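PDB 5XOM: glycosaminoglycan xylosylkinase from Hydra vulgaris, which probably transfers a phosphate group from ATP to the xylose of the glycosaminoglycan linkage region, as a secretory-pathway kinase of the Fam20 family. Local coordinates for residues Phe147-Pro152 / Leu263-Ile268; His279-Ile284 / Ser290-Leu295. All coordinates share one frame; numbering follows the deposited sequence.

Interaction 1. Residues Phe147-Pro152 / Leu263-Ile268; sequences FYRAPP and LIDTSI
The guanidinium of R149 meets D265 at its edge, while one of its faces is covered from within its own segment by the F147 ring, whose CD1 sits 3.8 Å above the guanidinium centre. The same ring reaches the carboxylate obliquely, F147 CE1 lying 3.8 Å from D265 CG, so the F147 and R149 side chains converge on D265. The salt bridge runs chiefly through R149 NH1, 3.0 Å from D265 OD2, with an N-H...O angle of 151°; it uses the anti lone pair of OD2, which lies slightly off the guanidinium plane. R149 NH2 adds a weak bond to that same oxygen at 3.4 Å. With the two planes 51° apart, this is not a coplanar side-on pairing: both bonds go to the single oxygen OD2. A chain extended from CG to NE (chi3 -161°) carries the guanidinium to the helix, and its rotation is further fixed by R149 NE, which donates to F147 O at 3.2 Å from above the carbonyl plane. R149 NH1 also donates to a water that is hydrogen-bonded to T266 OG1, one helix residue further on. D265 has other partners: OD1 bonds T325 OG1, and OD2 forms a second salt bridge with R322, so the buried carboxylate charge is probably balanced by two arginines. A leucine in place of R149 would probably leave D265 short of one cationic mate, F147 O without its NE donor and the phenyl ring without its polar cover. The loop joins helix 132-144 to strand 153-159, and its docking on helix 259-273 is consistent with the αC-β4 loop packing on helix αE in the protein kinase fold.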
ATOM      1  N   PHE A 147       8.926  11.968  -4.216  1.00 32.52           N
ATOM      2  CA  PHE A 147       8.152  13.204  -4.142  1.00 30.19           C
ATOM      3  C   PHE A 147       6.654  12.912  -4.061  1.00 28.37           C
ATOM      4  O   PHE A 147       5.940  13.525  -3.264  1.00 24.09           O
ATOM      5  CB  PHE A 147       8.463  14.101  -5.344  1.00 25.53           C
ATOM      6  CG  PHE A 147       9.822  14.740  -5.294  1.00 29.06           C
ATOM      7  CD1 PHE A 147      10.271  15.369  -4.144  1.00 38.86           C
ATOM      8  CD2 PHE A 147      10.655  14.713  -6.400  1.00 32.76           C
ATOM      9  CE1 PHE A 147      11.523  15.961  -4.096  1.00 32.98           C
ATOM     10  CE2 PHE A 147      11.907  15.308  -6.361  1.00 27.02           C
ATOM     11  CZ  PHE A 147      12.340  15.930  -5.204  1.00 29.44           C
ATOM     12  N   TYR A 148       6.164  11.987  -4.892  1.00 24.86           N
ATOM     13  CA  TYR A 148       4.757  11.575  -4.913  1.00 25.96           C
ATOM     14  C   TYR A 148       3.809  12.760  -5.145  1.00 30.14           C
ATOM     15  O   TYR A 148       2.726  12.834  -4.563  1.00 29.88           O
ATOM     16  CB  TYR A 148       4.385  10.808  -3.634  1.00 29.39           C
ATOM     17  CG  TYR A 148       5.174   9.514  -3.464  1.00 26.79           C
ATOM     18  CD1 TYR A 148       4.937   8.419  -4.290  1.00 23.07           C
ATOM     19  CD2 TYR A 148       6.161   9.393  -2.489  1.00 31.04           C
ATOM     20  CE1 TYR A 148       5.658   7.246  -4.155  1.00 25.85           C
ATOM     21  CE2 TYR A 148       6.889   8.216  -2.346  1.00 26.28           C
ATOM     22  CZ  TYR A 148       6.632   7.151  -3.181  1.00 29.86           C
ATOM     23  OH  TYR A 148       7.356   5.989  -3.046  1.00 29.82           O
ATOM     24  N   ARG A 149       4.198  13.674  -6.037  1.00 25.13           N
ATOM     25  CA  ARG A 149       3.440  14.887  -6.335  1.00 26.69           C
ATOM     26  C   ARG A 149       2.931  14.958  -7.762  1.00 26.68           C
ATOM     27  O   ARG A 149       2.484  16.035  -8.187  1.00 26.22           O
ATOM     28  CB  ARG A 149       4.295  16.115  -6.068  1.00 29.03           C
ATOM     29  CG  ARG A 149       4.791  16.106  -4.696  1.00 39.03           C
ATOM     30  CD  ARG A 149       5.819  17.144  -4.389  1.00 31.25           C
ATOM     31  NE  ARG A 149       6.473  16.656  -3.193  1.00 33.43           N
ATOM     32  CZ  ARG A 149       7.419  17.280  -2.526  1.00 27.56           C
ATOM     33  NH1 ARG A 149       7.870  18.486  -2.892  1.00 27.24           N
ATOM     34  NH2 ARG A 149       7.912  16.691  -1.449  1.00 39.81           N
ATOM     35  N   ALA A 150       3.048  13.880  -8.526  1.00 26.35           N
ATOM     36  CA  ALA A 150       2.643  13.862  -9.921  1.00 19.45           C
ATOM     37  C   ALA A 150       1.428  12.962 -10.111  1.00 26.05           C
ATOM     38  O   ALA A 150       1.412  11.845  -9.580  1.00 25.57           O
ATOM     39  CB  ALA A 150       3.795  13.368 -10.805  1.00 19.12           C
ATOM     40  N   PRO A 151       0.409  13.413 -10.841  1.00 23.86           N
ATOM     41  CA  PRO A 151      -0.747  12.574 -11.129  1.00 25.15           C
ATOM     42  C   PRO A 151      -0.323  11.348 -12.025  1.00 20.93           C
ATOM     43  O   PRO A 151       0.604  11.487 -12.814  1.00 21.54           O
ATOM     44  CB  PRO A 151      -1.714  13.482 -11.882  1.00 22.27           C
ATOM     45  CG  PRO A 151      -1.092  14.815 -11.940  1.00 26.41           C
ATOM     46  CD  PRO A 151       0.309  14.755 -11.450  1.00 23.71           C
ATOM     47  N   PRO A 152      -1.004  10.238 -11.844  1.00 23.75           N
ATOM     48  CA  PRO A 152      -0.678   9.044 -12.670  1.00 19.13           C
ATOM     49  C   PRO A 152      -0.746   9.310 -14.172  1.00 21.60           C
ATOM     50  O   PRO A 152      -1.646   9.988 -14.672  1.00 23.88           O
ATOM     51  CB  PRO A 152      -1.739   8.026 -12.231  1.00 18.22           C
ATOM     52  CG  PRO A 152      -2.087   8.414 -10.824  1.00 22.15           C
ATOM     53  CD  PRO A 152      -1.769   9.887 -10.636  1.00 19.74           C
ATOM     54  N   LEU A 263       9.253  24.630  -3.814  1.00 29.73           N
ATOM     55  CA  LEU A 263       9.802  25.098  -5.084  1.00 35.03           C
ATOM     56  C   LEU A 263      11.247  24.660  -5.273  1.00 34.34           C
ATOM     57  O   LEU A 263      11.686  24.452  -6.411  1.00 31.88           O
ATOM     58  CB  LEU A 263       9.706  26.621  -5.193  1.00 35.73           C
ATOM     59  CG  LEU A 263       8.312  27.249  -5.201  1.00 36.25           C
ATOM     60  CD1 LEU A 263       8.412  28.763  -5.309  1.00 33.99           C
ATOM     61  CD2 LEU A 263       7.457  26.681  -6.327  1.00 34.87           C
ATOM     62  N   ILE A 264      11.992  24.486  -4.180  1.00 32.40           N
ATOM     63  CA  ILE A 264      13.356  23.985  -4.295  1.00 30.21           C
ATOM     64  C   ILE A 264      13.350  22.499  -4.650  1.00 39.10           C
ATOM     65  O   ILE A 264      14.123  22.054  -5.510  1.00 35.29           O
ATOM     66  CB  ILE A 264      14.140  24.285  -3.005  1.00 29.83           C
ATOM     67  CG1 ILE A 264      14.206  25.804  -2.781  1.00 32.44           C
ATOM     68  CG2 ILE A 264      15.535  23.699  -3.084  1.00 35.74           C
ATOM     69  CD1 ILE A 264      14.885  26.244  -1.489  1.00 36.86           C
ATOM     70  N   ASP A 265      12.482  21.708  -4.001  1.00 27.23           N
ATOM     71  CA  ASP A 265      12.254  20.326  -4.425  1.00 29.03           C
ATOM     72  C   ASP A 265      11.946  20.256  -5.914  1.00 35.38           C
ATOM     73  O   ASP A 265      12.549  19.472  -6.659  1.00 30.25           O
ATOM     74  CB  ASP A 265      11.087  19.701  -3.649  1.00 35.31           C
ATOM     75  CG  ASP A 265      11.464  19.246  -2.247  1.00 41.99           C
ATOM     76  OD1 ASP A 265      12.668  19.186  -1.924  1.00 35.79           O
ATOM     77  OD2 ASP A 265      10.532  18.919  -1.476  1.00 40.78           O
ATOM     78  N   THR A 266      10.974  21.058  -6.357  1.00 29.53           N
ATOM     79  CA  THR A 266      10.511  20.987  -7.736  1.00 27.35           C
ATOM     80  C   THR A 266      11.562  21.501  -8.714  1.00 27.11           C
ATOM     81  O   THR A 266      11.592  21.061  -9.870  1.00 28.69           O
ATOM     82  CB  THR A 266       9.188  21.748  -7.869  1.00 31.82           C
ATOM     83  OG1 THR A 266       8.192  21.099  -7.067  1.00 31.83           O
ATOM     84  CG2 THR A 266       8.703  21.784  -9.319  1.00 27.98           C
ATOM     85  N   SER A 267      12.435  22.414  -8.279  1.00 29.22           N
ATOM     86  CA  SER A 267      13.508  22.855  -9.166  1.00 31.23           C
ATOM     87  C   SER A 267      14.524  21.744  -9.392  1.00 28.45           C
ATOM     88  O   SER A 267      15.081  21.627 -10.490  1.00 28.05           O
ATOM     89  CB  SER A 267      14.194  24.098  -8.600  1.00 33.06           C
ATOM     90  OG  SER A 267      15.067  23.763  -7.536  1.00 33.25           O
ATOM     91  N   ILE A 268      14.755  20.904  -8.382  1.00 26.78           N
ATOM     92  CA  ILE A 268      15.613  19.737  -8.554  1.00 27.75           C
ATOM     93  C   ILE A 268      14.962  18.744  -9.508  1.00 33.40           C
ATOM     94  O   ILE A 268      15.610  18.212 -10.419  1.00 31.62           O
ATOM     95  CB  ILE A 268      15.913  19.094  -7.188  1.00 25.69           C
ATOM     96  CG1 ILE A 268      16.851  19.987  -6.372  1.00 28.32           C
ATOM     97  CG2 ILE A 268      16.493  17.691  -7.356  1.00 25.23           C
ATOM     98  CD1 ILE A 268      16.950  19.586  -4.917  1.00 30.96           C
TER
HETATM   99  O   HOH W   1       6.708  20.578  -4.586  1.00 29.41           O

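Interaction 2. Residues His279-Ile284 / Ser290-Leu295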
ATOM      1  N   HIS A 279       6.894  28.338 -15.598  1.00 36.10           N
ATOM      2  CA  HIS A 279       6.821  29.768 -15.313  1.00 39.26           C
ATOM      3  C   HIS A 279       5.709  30.097 -14.323  1.00 40.57           C
ATOM      4  O   HIS A 279       5.823  31.073 -13.570  1.00 40.87           O
ATOM      5  CB  HIS A 279       6.637  30.558 -16.615  1.00 34.95           C
ATOM      6  CG  HIS A 279       5.548  30.033 -17.499  1.00 40.21           C
ATOM      7  ND1 HIS A 279       4.210  30.205 -17.218  1.00 42.29           N
ATOM      8  CD2 HIS A 279       5.602  29.344 -18.665  1.00 41.23           C
ATOM      9  CE1 HIS A 279       3.486  29.639 -18.168  1.00 40.30           C
ATOM     10  NE2 HIS A 279       4.306  29.110 -19.059  1.00 36.11           N
ATOM     11  N   HIS A 280       4.643  29.302 -14.304  1.00 39.16           N
ATOM     12  CA  HIS A 280       3.637  29.334 -13.251  1.00 38.61           C
ATOM     13  C   HIS A 280       3.588  27.964 -12.594  1.00 37.23           C
ATOM     14  O   HIS A 280       3.622  26.941 -13.283  1.00 37.34           O
ATOM     15  CB  HIS A 280       2.246  29.686 -13.797  1.00 37.49           C
ATOM     16  CG  HIS A 280       2.089  31.120 -14.187  1.00 44.79           C
ATOM     17  ND1 HIS A 280       2.729  31.671 -15.276  1.00 45.74           N
ATOM     18  CD2 HIS A 280       1.360  32.119 -13.634  1.00 45.17           C
ATOM     19  CE1 HIS A 280       2.404  32.947 -15.377  1.00 43.79           C
ATOM     20  NE2 HIS A 280       1.574  33.244 -14.392  1.00 44.72           N
ATOM     21  N   TYR A 281       3.515  27.935 -11.269  1.00 37.72           N
ATOM     22  CA  TYR A 281       3.379  26.675 -10.558  1.00 33.31           C
ATOM     23  C   TYR A 281       1.963  26.535 -10.017  1.00 35.02           C
ATOM     24  O   TYR A 281       1.211  27.508  -9.911  1.00 38.82           O
ATOM     25  CB  TYR A 281       4.417  26.551  -9.433  1.00 31.75           C
ATOM     26  CG  TYR A 281       4.238  27.505  -8.269  1.00 37.84           C
ATOM     27  CD1 TYR A 281       3.460  27.154  -7.172  1.00 34.51           C
ATOM     28  CD2 TYR A 281       4.863  28.745  -8.258  1.00 39.31           C
ATOM     29  CE1 TYR A 281       3.300  28.009  -6.102  1.00 37.25           C
ATOM     30  CE2 TYR A 281       4.710  29.612  -7.188  1.00 43.38           C
ATOM     31  CZ  TYR A 281       3.927  29.237  -6.112  1.00 43.98           C
ATOM     32  OH  TYR A 281       3.764  30.088  -5.041  1.00 46.35           O
ATOM     33  N   GLU A 282       1.601  25.298  -9.692  1.00 36.76           N
ATOM     34  CA  GLU A 282       0.265  24.967  -9.225  1.00 34.85           C
ATOM     35  C   GLU A 282       0.365  24.167  -7.933  1.00 36.20           C
ATOM     36  O   GLU A 282       1.315  23.404  -7.732  1.00 32.84           O
ATOM     37  CB  GLU A 282      -0.506  24.180 -10.294  1.00 33.31           C
ATOM     38  CG  GLU A 282      -0.860  25.012 -11.522  1.00 38.40           C
ATOM     39  CD  GLU A 282      -1.373  24.180 -12.686  1.00 50.81           C
ATOM     40  OE1 GLU A 282      -2.587  24.244 -12.975  1.00 60.07           O
ATOM     41  OE2 GLU A 282      -0.564  23.463 -13.317  1.00 55.82           O
ATOM     42  N   TYR A 283      -0.625  24.347  -7.058  1.00 34.95           N
ATOM     43  CA  TYR A 283      -0.580  23.719  -5.747  1.00 34.56           C
ATOM     44  C   TYR A 283      -1.984  23.358  -5.282  1.00 34.03           C
ATOM     45  O   TYR A 283      -2.972  23.952  -5.722  1.00 33.34           O
ATOM     46  CB  TYR A 283       0.117  24.623  -4.719  1.00 32.83           C
ATOM     47  CG  TYR A 283      -0.572  25.940  -4.421  1.00 35.95           C
ATOM     48  CD1 TYR A 283      -0.345  27.064  -5.211  1.00 41.17           C
ATOM     49  CD2 TYR A 283      -1.410  26.074  -3.321  1.00 37.18           C
ATOM     50  CE1 TYR A 283      -0.961  28.281  -4.925  1.00 44.49           C
ATOM     51  CE2 TYR A 283      -2.028  27.287  -3.024  1.00 40.22           C
ATOM     52  CZ  TYR A 283      -1.800  28.384  -3.829  1.00 42.01           C
ATOM     53  OH  TYR A 283      -2.415  29.581  -3.534  1.00 45.09           O
ATOM     54  N   ILE A 284      -2.059  22.350  -4.412  1.00 30.19           N
ATOM     55  CA  ILE A 284      -3.291  21.986  -3.729  1.00 36.37           C
ATOM     56  C   ILE A 284      -3.213  22.529  -2.310  1.00 40.36           C
ATOM     57  O   ILE A 284      -2.137  22.855  -1.801  1.00 38.83           O
ATOM     58  CB  ILE A 284      -3.537  20.457  -3.724  1.00 27.74           C
ATOM     59  CG1 ILE A 284      -2.366  19.725  -3.061  1.00 25.99           C
ATOM     60  CG2 ILE A 284      -3.777  19.948  -5.144  1.00 24.06           C
ATOM     61  CD1 ILE A 284      -2.593  18.223  -2.880  1.00 25.84           C
ATOM     62  N   SER A 290      -0.419  22.802   2.366  1.00 39.10           N
ATOM     63  CA  SER A 290      -0.432  22.972   0.919  1.00 39.13           C
ATOM     64  C   SER A 290       0.791  22.285   0.322  1.00 39.88           C
ATOM     65  O   SER A 290       1.753  21.964   1.023  1.00 33.77           O
ATOM     66  CB  SER A 290      -0.454  24.455   0.523  1.00 33.08           C
ATOM     67  OG  SER A 290       0.810  25.063   0.728  1.00 35.47           O
ATOM     68  N   MET A 291       0.747  22.053  -0.987  1.00 34.04           N
ATOM     69  CA  MET A 291       1.868  21.426  -1.680  1.00 36.18           C
ATOM     70  C   MET A 291       1.869  21.805  -3.151  1.00 34.76           C
ATOM     71  O   MET A 291       0.829  21.734  -3.810  1.00 38.06           O
ATOM     72  CB  MET A 291       1.836  19.898  -1.548  1.00 37.04           C
ATOM     73  CG  MET A 291       3.015  19.201  -2.241  1.00 40.57           C
ATOM     74  SD  MET A 291       3.312  17.479  -1.789  1.00 36.34           S
ATOM     75  CE  MET A 291       2.009  16.696  -2.683  1.00 25.15           C
ATOM     76  N   VAL A 292       3.041  22.193  -3.657  1.00 28.58           N
ATOM     77  CA  VAL A 292       3.216  22.398  -5.091  1.00 28.39           C
ATOM     78  C   VAL A 292       3.279  21.041  -5.779  1.00 30.20           C
ATOM     79  O   VAL A 292       4.035  20.152  -5.365  1.00 28.33           O
ATOM     80  CB  VAL A 292       4.488  23.215  -5.366  1.00 30.22           C
ATOM     81  CG1 VAL A 292       4.675  23.457  -6.873  1.00 25.76           C
ATOM     82  CG2 VAL A 292       4.466  24.519  -4.583  1.00 31.39           C
ATOM     83  N   ILE A 293       2.461  20.858  -6.821  1.00 27.70           N
ATOM     84  CA  ILE A 293       2.340  19.557  -7.467  1.00 25.85           C
ATOM     85  C   ILE A 293       3.074  19.593  -8.796  1.00 30.97           C
ATOM     86  O   ILE A 293       3.240  20.645  -9.422  1.00 29.70           O
ATOM     87  CB  ILE A 293       0.872  19.117  -7.654  1.00 26.52           C
ATOM     88  CG1 ILE A 293       0.079  20.148  -8.460  1.00 32.40           C
ATOM     89  CG2 ILE A 293       0.212  18.846  -6.312  1.00 29.29           C
ATOM     90  CD1 ILE A 293      -1.325  19.690  -8.794  1.00 35.82           C
ATOM     91  N   HIS A 294       3.520  18.414  -9.228  1.00 29.10           N
ATOM     92  CA  HIS A 294       4.243  18.248 -10.489  1.00 29.24           C
ATOM     93  C   HIS A 294       3.228  17.934 -11.578  1.00 25.31           C
ATOM     94  O   HIS A 294       3.067  16.799 -12.041  1.00 23.63           O
ATOM     95  CB  HIS A 294       5.298  17.171 -10.364  1.00 27.52           C
ATOM     96  CG  HIS A 294       6.368  17.515  -9.338  1.00 29.99           C
ATOM     97  ND1 HIS A 294       7.163  16.542  -8.730  1.00 28.46           N
ATOM     98  CD2 HIS A 294       6.760  18.718  -8.841  1.00 23.40           C
ATOM     99  CE1 HIS A 294       7.989  17.142  -7.902  1.00 27.34           C
ATOM    100  NE2 HIS A 294       7.761  18.450  -7.954  1.00 30.23           N
ATOM    101  N   LEU A 295       2.527  18.978 -12.005  1.00 29.09           N
ATOM    102  CA  LEU A 295       1.482  18.870 -13.014  1.00 31.19           C
ATOM    103  C   LEU A 295       1.966  19.537 -14.300  1.00 32.56           C
ATOM    104  O   LEU A 295       2.599  20.599 -14.259  1.00 32.84           O
ATOM    105  CB  LEU A 295       0.185  19.497 -12.488  1.00 29.67           C
ATOM    106  CG  LEU A 295      -1.017  19.579 -13.410  1.00 38.89           C
ATOM    107  CD1 LEU A 295      -1.405  18.167 -13.786  1.00 40.53           C
ATOM    108  CD2 LEU A 295      -2.155  20.253 -12.653  1.00 44.43           C
TER
HETATM  109  O   HOH W   2       3.533  23.194 -10.459  1.00 34.31           O
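A two-stranded β-hairpin, consistent with the one that in protein kinases separates the catalytic loop from the metal-binding motif, brings Y283 opposite V292 as a non-hydrogen-bonded antiparallel pair and I284 opposite M291 as a hydrogen-bonded one. I284 N donates to M291 O (3.0 Å), and M291 N returns the bond to I284 O (3.1 Å). Further along, I293 N gives E282 O a nearly straight bond of 2.9 Å at 164°. Beyond it the chains part, and a water accepts from E282 N and donates to I293 O. On the face bearing Y283 and V292, the Y281 ring crosses the valine at about a right angle, CD1 3.8 Å from V292 CG2; with CG set between the backbone N and carbonyl carbon (chi1 68°), the CD1 side of the ring comes obliquely against the valine methyls. The extended E282 side chain brings OE2 to within 3.6 Å of L295 CD2, its aliphatic neighbour past the H294 inverse gamma turn. Strand 221-224 flanks 280-286 on its other edge. Helix 259-273 packs on the Y281 and V292 side through R259 and L263, and D262 accepts from V292 N.

In the fold
Along the chain interaction 1 closes before interaction 2 opens: helix 259-273, which carries D265, leads on to hairpin strand 280-286. The two centres lie about 8 Å apart, and the contacts touch through H294. Its backbone N probably bonds R149 O (2.8 Å), while its NE2 probably bonds T266 OG1 (2.8 Å), linking segment 290-295 to both segments of interaction 1. M291 CE also packs on R149 CG. The loop 147-152, coming from helix 132-144, is thus held against the helix and the hairpin together, consistent with a kinase core in which the two lobes meet beside the catalytic segments.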